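AvrRxo1-ORF1 (Xanthomonas oryzae pv. oryzicola, PDB 4Z8T) is a type III effector with a polynucleotide kinase domain of the P-loop NTPase class, probably a phosphate-transferring enzyme, captured here in complex with its interactor AvrRxo1-ORF2. Local coordinates at residues Lys251-Ser256 / Ser263-Glu268; Ser222-Val227 / Tyr240-Thr245. All coordinates share one frame; numbering follows the deposited sequence.

Contact 1 of 2, residues Lys251-Ser256 / Ser263-Glu268; sequences KVMVAS and SVENAE
The side chains of Ser-256 and Glu-265 meet through their torsions: chi1 of 62° sets Ser-256 OG between its own backbone N and carbonyl carbon, while the Glu-265 chain leaves beside its backbone N and a bend at chi2 (83°) brings the carboxylate to it. Ser-256 OG donates a short hydrogen bond, 2.6 Å, to the syn lone pair of Glu-265 OE1. The same hydroxyl accepts from a water at 2.7 Å, which is also weakly hydrogen-bonded to Ser-263 OG. The other carboxylate oxygen, Glu-265 OE2, lies 3.1 Å from Ala-255 CA and 3.3 Å from CG of Met-253, a selenomethionine whose chain crosses that of the glutamate. Strand 251-258 turns back here into the short edge strand 261-263 as an antiparallel hairpin, and Ser-256 and Ser-263 form a hydrogen-bonded pair, Ser-256 N to Ser-263 O and Ser-263 N to Ser-256 O, each 3.0 Å. Val-254 and Ala-255 both bond to Leu-242 of the neighbouring strand 238-245, consistent with a classic beta bulge. Beyond the pair the 263-268 segment leaves the sheet, and Val-254 O receives Asn-266 N at 3.0 Å in a fairly straight bond (162° at the hydrogen). Asn-266 is the N-cap of helix 267-272, its OD1 taking Leu-269 N. Val-264 makes backbone hydrogen bonds to the AvrRxo1-ORF2 chain, whose Thr-3 packs on Ser-263 and Glu-265.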
loop_
_atom_site.group_PDB
_atom_site.type_symbol
_atom_site.label_atom_id
_atom_site.label_comp_id
_atom_site.label_asym_id
_atom_site.label_seq_id
_atom_site.Cartn_x
_atom_site.Cartn_y
_atom_site.Cartn_z
ATOM N N LYS A 251 10.451 -15.882 -8.862
ATOM C CA LYS A 251 9.548 -16.518 -7.910
ATOM C C LYS A 251 10.322 -17.031 -6.712
ATOM O O LYS A 251 11.399 -17.627 -6.855
ATOM C CB LYS A 251 8.813 -17.671 -8.585
ATOM C CG LYS A 251 7.779 -17.219 -9.614
ATOM C CD LYS A 251 6.663 -16.445 -8.930
ATOM C CE LYS A 251 5.477 -16.248 -9.849
ATOM N NZ LYS A 251 5.738 -15.195 -10.888
ATOM N N VAL A 252 9.759 -16.831 -5.523
ATOM C CA VAL A 252 10.396 -17.303 -4.304
ATOM C C VAL A 252 9.334 -17.952 -3.436
ATOM O O VAL A 252 8.159 -17.591 -3.520
ATOM C CB VAL A 252 11.071 -16.161 -3.525
ATOM C CG1 VAL A 252 12.216 -15.559 -4.333
ATOM C CG2 VAL A 252 10.061 -15.089 -3.219
HETATM N N MSE A 253 9.753 -18.904 -2.616
HETATM C CA MSE A 253 8.837 -19.551 -1.682
HETATM C C MSE A 253 8.460 -18.571 -0.591
HETATM O O MSE A 253 9.322 -17.880 -0.022
HETATM C CB MSE A 253 9.505 -20.763 -1.049
HETATM C CG MSE A 253 8.647 -21.434 -0.035
HETATM SE SE MSE A 253 7.508 -22.715 -0.927
HETATM C CE MSE A 253 8.856 -23.987 -1.638
ATOM N N VAL A 254 7.170 -18.515 -0.277
ATOM C CA VAL A 254 6.682 -17.532 0.679
ATOM C C VAL A 254 6.117 -18.205 1.932
ATOM O O VAL A 254 6.405 -17.784 3.048
ATOM C CB VAL A 254 5.622 -16.633 0.029
ATOM C CG1 VAL A 254 4.950 -15.735 1.088
ATOM C CG2 VAL A 254 6.274 -15.760 -1.031
ATOM N N ALA A 255 5.304 -19.238 1.742
ATOM C CA ALA A 255 4.770 -19.999 2.881
ATOM C C ALA A 255 4.524 -21.423 2.418
ATOM O O ALA A 255 4.380 -21.673 1.227
ATOM C CB ALA A 255 3.467 -19.369 3.411
ATOM N N SER A 256 4.439 -22.360 3.354
ATOM C CA SER A 256 4.268 -23.754 2.966
ATOM C C SER A 256 3.667 -24.601 4.066
ATOM O O SER A 256 3.859 -24.331 5.254
ATOM C CB SER A 256 5.610 -24.367 2.527
ATOM O OG SER A 256 6.565 -24.362 3.586
ATOM N N SER A 263 5.371 -23.282 7.679
ATOM C CA SER A 263 6.500 -22.380 7.771
ATOM C C SER A 263 6.227 -21.158 6.925
ATOM O O SER A 263 5.484 -21.221 5.958
ATOM C CB SER A 263 7.752 -23.058 7.216
ATOM O OG SER A 263 8.086 -24.184 8.000
ATOM N N VAL A 264 6.829 -20.040 7.287
ATOM C CA VAL A 264 6.717 -18.842 6.465
ATOM C C VAL A 264 8.104 -18.453 6.023
ATOM O O VAL A 264 8.851 -17.834 6.773
ATOM C CB VAL A 264 6.061 -17.686 7.235
ATOM C CG1 VAL A 264 5.959 -16.434 6.337
ATOM C CG2 VAL A 264 4.680 -18.097 7.705
ATOM N N GLU A 265 8.445 -18.835 4.798
ATOM C CA GLU A 265 9.776 -18.564 4.262
ATOM C C GLU A 265 10.038 -17.090 3.949
ATOM O O GLU A 265 11.196 -16.661 3.943
ATOM C CB GLU A 265 10.013 -19.420 3.018
ATOM C CG GLU A 265 10.100 -20.933 3.300
ATOM C CD GLU A 265 8.749 -21.616 3.384
ATOM O OE1 GLU A 265 8.712 -22.827 3.716
ATOM O OE2 GLU A 265 7.728 -20.961 3.089
ATOM N N ASN A 266 8.991 -16.308 3.683
ATOM C CA ASN A 266 9.190 -14.876 3.443
ATOM C C ASN A 266 8.035 -14.086 4.024
ATOM O O ASN A 266 7.003 -13.905 3.380
ATOM C CB ASN A 266 9.337 -14.593 1.943
ATOM C CG ASN A 266 9.828 -13.180 1.646
ATOM O OD1 ASN A 266 9.302 -12.198 2.162
ATOM N ND2 ASN A 266 10.848 -13.083 0.803
ATOM N N ALA A 267 8.212 -13.644 5.261
ATOM C CA ALA A 267 7.158 -12.963 6.002
ATOM C C ALA A 267 6.706 -11.656 5.375
ATOM O O ALA A 267 5.524 -11.333 5.414
ATOM C CB ALA A 267 7.595 -12.731 7.440
ATOM N N GLU A 268 7.637 -10.907 4.791
ATOM C CA GLU A 268 7.288 -9.653 4.132
ATOM C C GLU A 268 6.340 -9.892 2.976
ATOM O O GLU A 268 5.307 -9.241 2.850
ATOM C CB GLU A 268 8.550 -8.984 3.582
ATOM C CG GLU A 268 8.286 -7.684 2.845
ATOM C CD GLU A 268 9.557 -6.938 2.493
ATOM O OE1 GLU A 268 10.634 -7.573 2.439
ATOM O OE2 GLU A 268 9.473 -5.707 2.285
HETATM O O HOH W 1 6.672 -25.941 5.721
#

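Contact 2 of 2, residues Ser222-Val227 / Tyr240-Thr245; sequences SNRMYV and YRLFGT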
loop_
_atom_site.group_PDB
_atom_site.type_symbol
_atom_site.label_atom_id
_atom_site.label_comp_id
_atom_site.label_asym_id
_atom_site.label_seq_id
_atom_site.Cartn_x
_atom_site.Cartn_y
_atom_site.Cartn_z
ATOM N N SER A 222 -7.590 -12.493 -1.570
ATOM C CA SER A 222 -8.500 -12.409 -0.419
ATOM C C SER A 222 -8.806 -13.766 0.206
ATOM O O SER A 222 -9.073 -13.861 1.415
ATOM C CB SER A 222 -9.813 -11.718 -0.809
ATOM O OG SER A 222 -9.575 -10.361 -1.149
ATOM N N ASN A 223 -8.776 -14.814 -0.610
ATOM C CA ASN A 223 -9.116 -16.150 -0.141
ATOM C C ASN A 223 -7.926 -17.067 0.073
ATOM O O ASN A 223 -8.095 -18.239 0.383
ATOM C CB ASN A 223 -10.111 -16.798 -1.098
ATOM C CG ASN A 223 -11.445 -16.112 -1.065
ATOM O OD1 ASN A 223 -12.129 -16.139 -0.039
ATOM N ND2 ASN A 223 -11.831 -15.490 -2.172
ATOM N N ARG A 224 -6.721 -16.527 -0.071
ATOM C CA ARG A 224 -5.507 -17.324 0.046
ATOM C C ARG A 224 -5.320 -17.972 1.420
ATOM O O ARG A 224 -4.965 -19.151 1.512
ATOM C CB ARG A 224 -4.304 -16.433 -0.295
ATOM C CG ARG A 224 -2.949 -17.108 -0.200
ATOM C CD ARG A 224 -1.980 -16.366 -1.089
ATOM N NE ARG A 224 -2.090 -16.802 -2.483
ATOM C CZ ARG A 224 -1.935 -16.011 -3.546
ATOM N NH1 ARG A 224 -1.701 -14.720 -3.386
ATOM N NH2 ARG A 224 -2.015 -16.532 -4.773
HETATM N N MSE A 225 -5.557 -17.216 2.486
HETATM C CA MSE A 225 -5.297 -17.758 3.812
HETATM C C MSE A 225 -6.312 -18.840 4.188
HETATM O O MSE A 225 -5.997 -19.743 4.972
HETATM C CB MSE A 225 -5.203 -16.648 4.857
HETATM C CG MSE A 225 -3.977 -15.789 4.621
HETATM SE SE MSE A 225 -3.750 -14.414 5.981
HETATM C CE MSE A 225 -2.676 -15.430 7.193
ATOM N N TYR A 226 -7.506 -18.770 3.608
ATOM C CA TYR A 226 -8.487 -19.840 3.796
ATOM C C TYR A 226 -7.953 -21.152 3.245
ATOM O O TYR A 226 -8.113 -22.218 3.857
ATOM C CB TYR A 226 -9.818 -19.499 3.118
ATOM C CG TYR A 226 -10.818 -20.630 3.181
ATOM C CD1 TYR A 226 -10.857 -21.616 2.196
ATOM C CD2 TYR A 226 -11.714 -20.725 4.235
ATOM C CE1 TYR A 226 -11.766 -22.664 2.261
ATOM C CE2 TYR A 226 -12.626 -21.765 4.299
ATOM C CZ TYR A 226 -12.646 -22.726 3.316
ATOM O OH TYR A 226 -13.558 -23.761 3.393
ATOM N N VAL A 227 -7.317 -21.089 2.076
ATOM C CA VAL A 227 -6.731 -22.292 1.507
ATOM C C VAL A 227 -5.633 -22.843 2.417
ATOM O O VAL A 227 -5.585 -24.033 2.685
ATOM C CB VAL A 227 -6.165 -22.018 0.088
ATOM C CG1 VAL A 227 -5.563 -23.296 -0.495
ATOM C CG2 VAL A 227 -7.267 -21.486 -0.805
ATOM N N TYR A 240 0.973 -27.979 0.589
ATOM C CA TYR A 240 0.701 -26.639 0.063
ATOM C C TYR A 240 2.007 -25.848 -0.033
ATOM O O TYR A 240 2.788 -25.805 0.912
ATOM C CB TYR A 240 -0.275 -25.897 0.989
ATOM C CG TYR A 240 -0.471 -24.447 0.608
ATOM C CD1 TYR A 240 0.402 -23.464 1.074
ATOM C CD2 TYR A 240 -1.512 -24.059 -0.226
ATOM C CE1 TYR A 240 0.251 -22.142 0.717
ATOM C CE2 TYR A 240 -1.681 -22.721 -0.585
ATOM C CZ TYR A 240 -0.787 -21.773 -0.110
ATOM O OH TYR A 240 -0.948 -20.446 -0.453
ATOM N N ARG A 241 2.230 -25.192 -1.175
ATOM C CA ARG A 241 3.349 -24.255 -1.300
ATOM C C ARG A 241 2.853 -22.998 -1.973
ATOM O O ARG A 241 2.085 -23.069 -2.941
ATOM C CB ARG A 241 4.477 -24.857 -2.144
ATOM C CG ARG A 241 5.296 -25.907 -1.411
ATOM C CD ARG A 241 6.321 -26.540 -2.351
ATOM N NE ARG A 241 5.659 -27.440 -3.302
ATOM C CZ ARG A 241 6.179 -27.789 -4.473
ATOM N NH1 ARG A 241 7.360 -27.303 -4.836
ATOM N NH2 ARG A 241 5.509 -28.600 -5.278
ATOM N N LEU A 242 3.294 -21.855 -1.464
ATOM C CA LEU A 242 2.923 -20.556 -2.011
ATOM C C LEU A 242 4.168 -19.890 -2.545
ATOM O O LEU A 242 5.135 -19.725 -1.823
ATOM C CB LEU A 242 2.369 -19.662 -0.901
ATOM C CG LEU A 242 2.168 -18.176 -1.255
ATOM C CD1 LEU A 242 1.187 -17.975 -2.421
ATOM C CD2 LEU A 242 1.652 -17.473 0.000
ATOM N N PHE A 243 4.131 -19.485 -3.812
ATOM C CA PHE A 243 5.279 -18.797 -4.408
ATOM C C PHE A 243 4.839 -17.408 -4.769
ATOM O O PHE A 243 3.770 -17.241 -5.334
ATOM C CB PHE A 243 5.751 -19.517 -5.680
ATOM C CG PHE A 243 6.317 -20.883 -5.423
ATOM C CD1 PHE A 243 7.649 -21.049 -5.080
ATOM C CD2 PHE A 243 5.501 -22.006 -5.490
ATOM C CE1 PHE A 243 8.165 -22.329 -4.830
ATOM C CE2 PHE A 243 6.016 -23.279 -5.245
ATOM C CZ PHE A 243 7.330 -23.438 -4.914
ATOM N N GLY A 244 5.658 -16.418 -4.431
ATOM C CA GLY A 244 5.354 -15.035 -4.738
ATOM C C GLY A 244 6.468 -14.472 -5.587
ATOM O O GLY A 244 7.458 -15.157 -5.841
ATOM N N THR A 245 6.299 -13.232 -6.024
ATOM C CA THR A 245 7.230 -12.643 -6.981
ATOM C C THR A 245 8.038 -11.535 -6.322
ATOM O O THR A 245 7.482 -10.570 -5.799
ATOM C CB THR A 245 6.471 -12.102 -8.201
ATOM O OG1 THR A 245 5.688 -13.157 -8.782
ATOM C CG2 THR A 245 7.471 -11.560 -9.259
#
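Tyr-240 begins the contact by reaching from its strand toward Val-227 and Arg-224 on the first turn of helix 224-233. Its CG is anti to the backbone N (chi1 173°), which carries the ring across the gap. Val-227 CG1 comes obliquely to the ring, 3.9 Å from Tyr-240 CE2 and 4.1 Å from Tyr-240 CD2, the two side chains crossing nearly at right angles; Leu-182 of the adjacent strand packs against both. At the far end of the ring, Tyr-240 OH lies 3.9 Å from Arg-224 CG, a van der Waals touch; the hydroxyl's hydrogen bond is to Asp-184 OD2. Two residues on, Leu-242 faces the helix as well, as alternation along a strand requires. Its CD1 methyl lies over one face of the Arg-224 guanidinium, 3.4 Å above the plane, displaced toward the rim and 3.5 Å from Arg-224 NE. Leu-242 CD2 adds a contact of 4.0 Å with Arg-224 CD.

Strands 179-185 and 238-245 are parallel neighbours, and helix 224-233 belongs to the helical connection that crosses over between them, a beta-alpha-beta arrangement of the P-loop NTPase fold. A bend at chi3 (-83°) turns the arginine head, close to but not in contact with what is probably the Walker A loop, toward Asp-184 at the end of strand 179-185 and Asp-186 just beyond it: NE forms a salt bridge with Asp-184, and NH1 another with Asp-186 plus a hydrogen bond to Ile-273 O. Asp-184 OD2 therefore serves Arg-224 and Tyr-240 together, and probably helps fix the buried guanidinium, whose plane is inclined 54° to the tyrosine ring. Past Leu-242 the strand runs on beside Asp-186.

Overall arrangement
The two contacts share one sheet, their centres about 10 Å apart, because strand 238-245 of contact 2 is the antiparallel neighbour of strand 251-258 of contact 1; Val-254 N to Leu-242 O, at 2.8 Å, is a probable hydrogen bond joining them. Contact 2 is buried and sets a helix against the sheet through side chains alone, with an arginine whose charge is met by aspartates outside both segments. Contact 1 is only partly buried and extends the sheet to its outermost strand within this chain, relying on backbone hydrogen bonds and a serine-glutamate bond. AvrRxo1-ORF2 lies along that margin; near contact 2 its His-13 packs on Met-225, which takes no part in the contact itself.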